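Long-range contact in racemase (Pseudovibrio sp. JE062, PDB 3MKC), which belongs to the enolase superfamily, pairing an N-terminal capping domain with a TIM-barrel-like domain: residues Y353-E358 against L374-N379. Residues are numbered along the deposited sequence; the frame is centred on the assembly and turned at random.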
loop_
_atom_site.group_PDB
_atom_site.type_symbol
_atom_site.label_atom_id
_atom_site.label_comp_id
_atom_site.label_asym_id
_atom_site.label_seq_id
_atom_site.Cartn_x
_atom_site.Cartn_y
_atom_site.Cartn_z
ATOM N N TYR A 353 -12.639 0.808 -12.340
ATOM C CA TYR A 353 -12.674 1.682 -13.515
ATOM C C TYR A 353 -11.813 2.947 -13.604
ATOM O O TYR A 353 -11.639 3.474 -14.702
ATOM C CB TYR A 353 -14.120 2.117 -13.780
ATOM C CG TYR A 353 -15.173 1.058 -13.540
ATOM C CD1 TYR A 353 -15.152 -0.154 -14.231
ATOM C CD2 TYR A 353 -16.215 1.285 -12.640
ATOM C CE1 TYR A 353 -16.151 -1.116 -14.031
ATOM C CE2 TYR A 353 -17.214 0.335 -12.432
ATOM C CZ TYR A 353 -17.179 -0.860 -13.130
ATOM O OH TYR A 353 -18.176 -1.787 -12.929
ATOM N N LEU A 354 -11.275 3.446 -12.493
ATOM C CA LEU A 354 -10.507 4.696 -12.558
ATOM C C LEU A 354 -9.357 4.762 -13.556
ATOM O O LEU A 354 -9.259 5.725 -14.320
ATOM C CB LEU A 354 -9.992 5.096 -11.176
ATOM C CG LEU A 354 -9.330 6.474 -11.143
ATOM C CD1 LEU A 354 -10.313 7.544 -11.611
ATOM C CD2 LEU A 354 -8.859 6.764 -9.724
ATOM N N VAL A 355 -8.473 3.769 -13.547
ATOM C CA VAL A 355 -7.359 3.774 -14.490
ATOM C C VAL A 355 -7.310 2.505 -15.319
ATOM O O VAL A 355 -7.918 1.491 -14.966
ATOM C CB VAL A 355 -5.990 3.948 -13.795
ATOM C CG1 VAL A 355 -5.854 5.364 -13.258
ATOM C CG2 VAL A 355 -5.832 2.925 -12.689
ATOM N N THR A 356 -6.573 2.577 -16.421
ATOM C CA THR A 356 -6.435 1.458 -17.346
ATOM C C THR A 356 -5.013 1.445 -17.892
ATOM O O THR A 356 -4.373 2.488 -17.998
ATOM C CB THR A 356 -7.423 1.612 -18.527
ATOM O OG1 THR A 356 -7.371 0.445 -19.360
ATOM C CG2 THR A 356 -7.060 2.827 -19.355
ATOM N N PRO A 357 -4.494 0.261 -18.244
ATOM C CA PRO A 357 -5.144 -1.049 -18.160
ATOM C C PRO A 357 -4.903 -1.719 -16.813
ATOM O O PRO A 357 -4.215 -1.172 -15.955
ATOM C CB PRO A 357 -4.486 -1.816 -19.295
ATOM C CG PRO A 357 -3.077 -1.328 -19.216
ATOM C CD PRO A 357 -3.232 0.169 -18.999
ATOM N N GLU A 358 -5.476 -2.906 -16.644
ATOM C CA GLU A 358 -5.334 -3.702 -15.428
ATOM C C GLU A 358 -4.331 -4.806 -15.749
ATOM O O GLU A 358 -4.453 -5.476 -16.779
ATOM C CB GLU A 358 -6.682 -4.330 -15.054
ATOM C CG GLU A 358 -6.699 -5.081 -13.735
ATOM C CD GLU A 358 -6.589 -4.155 -12.545
ATOM O OE1 GLU A 358 -7.316 -3.139 -12.521
ATOM O OE2 GLU A 358 -5.787 -4.445 -11.634
ATOM N N LEU A 374 4.380 4.069 -14.738
ATOM C CA LEU A 374 3.541 3.109 -14.033
ATOM C C LEU A 374 2.624 2.328 -14.961
ATOM O O LEU A 374 1.912 1.423 -14.526
ATOM C CB LEU A 374 2.716 3.822 -12.960
ATOM C CG LEU A 374 3.545 4.340 -11.783
ATOM C CD1 LEU A 374 2.650 5.079 -10.802
ATOM C CD2 LEU A 374 4.237 3.174 -11.092
ATOM N N GLY A 375 2.640 2.685 -16.239
ATOM C CA GLY A 375 1.818 1.983 -17.210
ATOM C C GLY A 375 0.328 2.099 -16.980
ATOM O O GLY A 375 -0.395 1.103 -17.007
ATOM N N ILE A 376 -0.143 3.318 -16.755
ATOM C CA ILE A 376 -1.563 3.532 -16.535
ATOM C C ILE A 376 -2.006 4.890 -17.040
ATOM O O ILE A 376 -1.188 5.788 -17.268
ATOM C CB ILE A 376 -1.927 3.469 -15.039
ATOM C CG1 ILE A 376 -1.023 4.423 -14.254
ATOM C CG2 ILE A 376 -1.833 2.040 -14.531
ATOM C CD1 ILE A 376 -1.366 4.500 -12.773
ATOM N N ASP A 377 -3.315 5.030 -17.211
ATOM C CA ASP A 377 -3.886 6.291 -17.645
ATOM C C ASP A 377 -5.308 6.396 -17.119
ATOM O O ASP A 377 -5.974 5.385 -16.866
ATOM C CB ASP A 377 -3.875 6.400 -19.168
ATOM C CG ASP A 377 -3.788 7.840 -19.645
ATOM O OD1 ASP A 377 -3.824 8.756 -18.792
ATOM O OD2 ASP A 377 -3.682 8.058 -20.871
ATOM N N LEU A 378 -5.768 7.628 -16.945
ATOM C CA LEU A 378 -7.107 7.873 -16.437
ATOM C C LEU A 378 -8.182 7.513 -17.441
ATOM O O LEU A 378 -8.034 7.750 -18.641
ATOM C CB LEU A 378 -7.274 9.345 -16.066
ATOM C CG LEU A 378 -6.473 9.892 -14.891
ATOM C CD1 LEU A 378 -6.639 11.405 -14.838
ATOM C CD2 LEU A 378 -6.950 9.247 -13.599
ATOM N N ASN A 379 -9.265 6.939 -16.933
ATOM C CA ASN A 379 -10.407 6.581 -17.755
ATOM C C ASN A 379 -11.318 7.814 -17.730
ATOM O O ASN A 379 -12.143 7.972 -16.828
ATOM C CB ASN A 379 -11.117 5.377 -17.147
ATOM C CG ASN A 379 -12.390 5.030 -17.873
ATOM O OD1 ASN A 379 -12.782 5.712 -18.822
ATOM N ND2 ASN A 379 -13.050 3.966 -17.432
HETATM O O HOH W 1 -1.414 -0.961 -15.685
#
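Thr356 and Asp377 pair through both of their backbone groups, the amide N of Thr356 reaching Asp377 O at 2.9 Å and Asp377 N returning to Thr356 O at 2.9 Å. This is the hydrogen-bonded pair of a two-stranded antiparallel sheet in the enolase C-terminal-like domain. Val355 and Leu378 form the adjoining non-hydrogen-bonded pair, and Asn379 N extends the bonding to Leu354 O. Each inner carbonyl also takes a CA-H...O contact, Asp377 O from Val355 CA and Thr356 O from Ile376 CA.

The tight, buried part centres on Val355, whose CB lies 3.4 Å from Asp377 O and 4.3 Å from Ile376 CB. Val355 and Leu378 diverge at CB, but Leu378 CD2 swings back to Val355 CG1 at 4.0 Å and approaches Leu354 CD1. Ile320 on helix 319-331 touches both Val355 and Ile376, and Leu383 of helix 380-384 touches Leu354 and Leu378.

The other side is looser. Thr356 is exposed and lays only CG2 near Asp377 O, at 3.7 Å. Asp377 turns its carboxylate from the opposing strand: OD1 accepts the amide of the next residue, Leu378 N, from above the carboxylate plane, and also bonds Tyr43 OH. Beyond the cis peptide before Pro357, direct pairing gives way to a water that donates to Pro357 O and Gly375 O.

In Asn379, chi1 of 174° puts CG anti to the backbone N, and ND2 then donates to Tyr353 O at 3.1 Å (N-H...O 147°), the acceptor lying in its amide plane. Asn379 is also the N-cap of helix 380-384, its OD1 weakly bonded to Phe382 N. Backbone bonds thus set the register, Val355 and Ile376 pack the pair on helix 319-331, Leu354 (on Thr31 and Val33) and Asp377 (to Tyr43) join it to the N-terminal domain, and the two-sided amide of Asn379 ties helix 349-353 to the last helix.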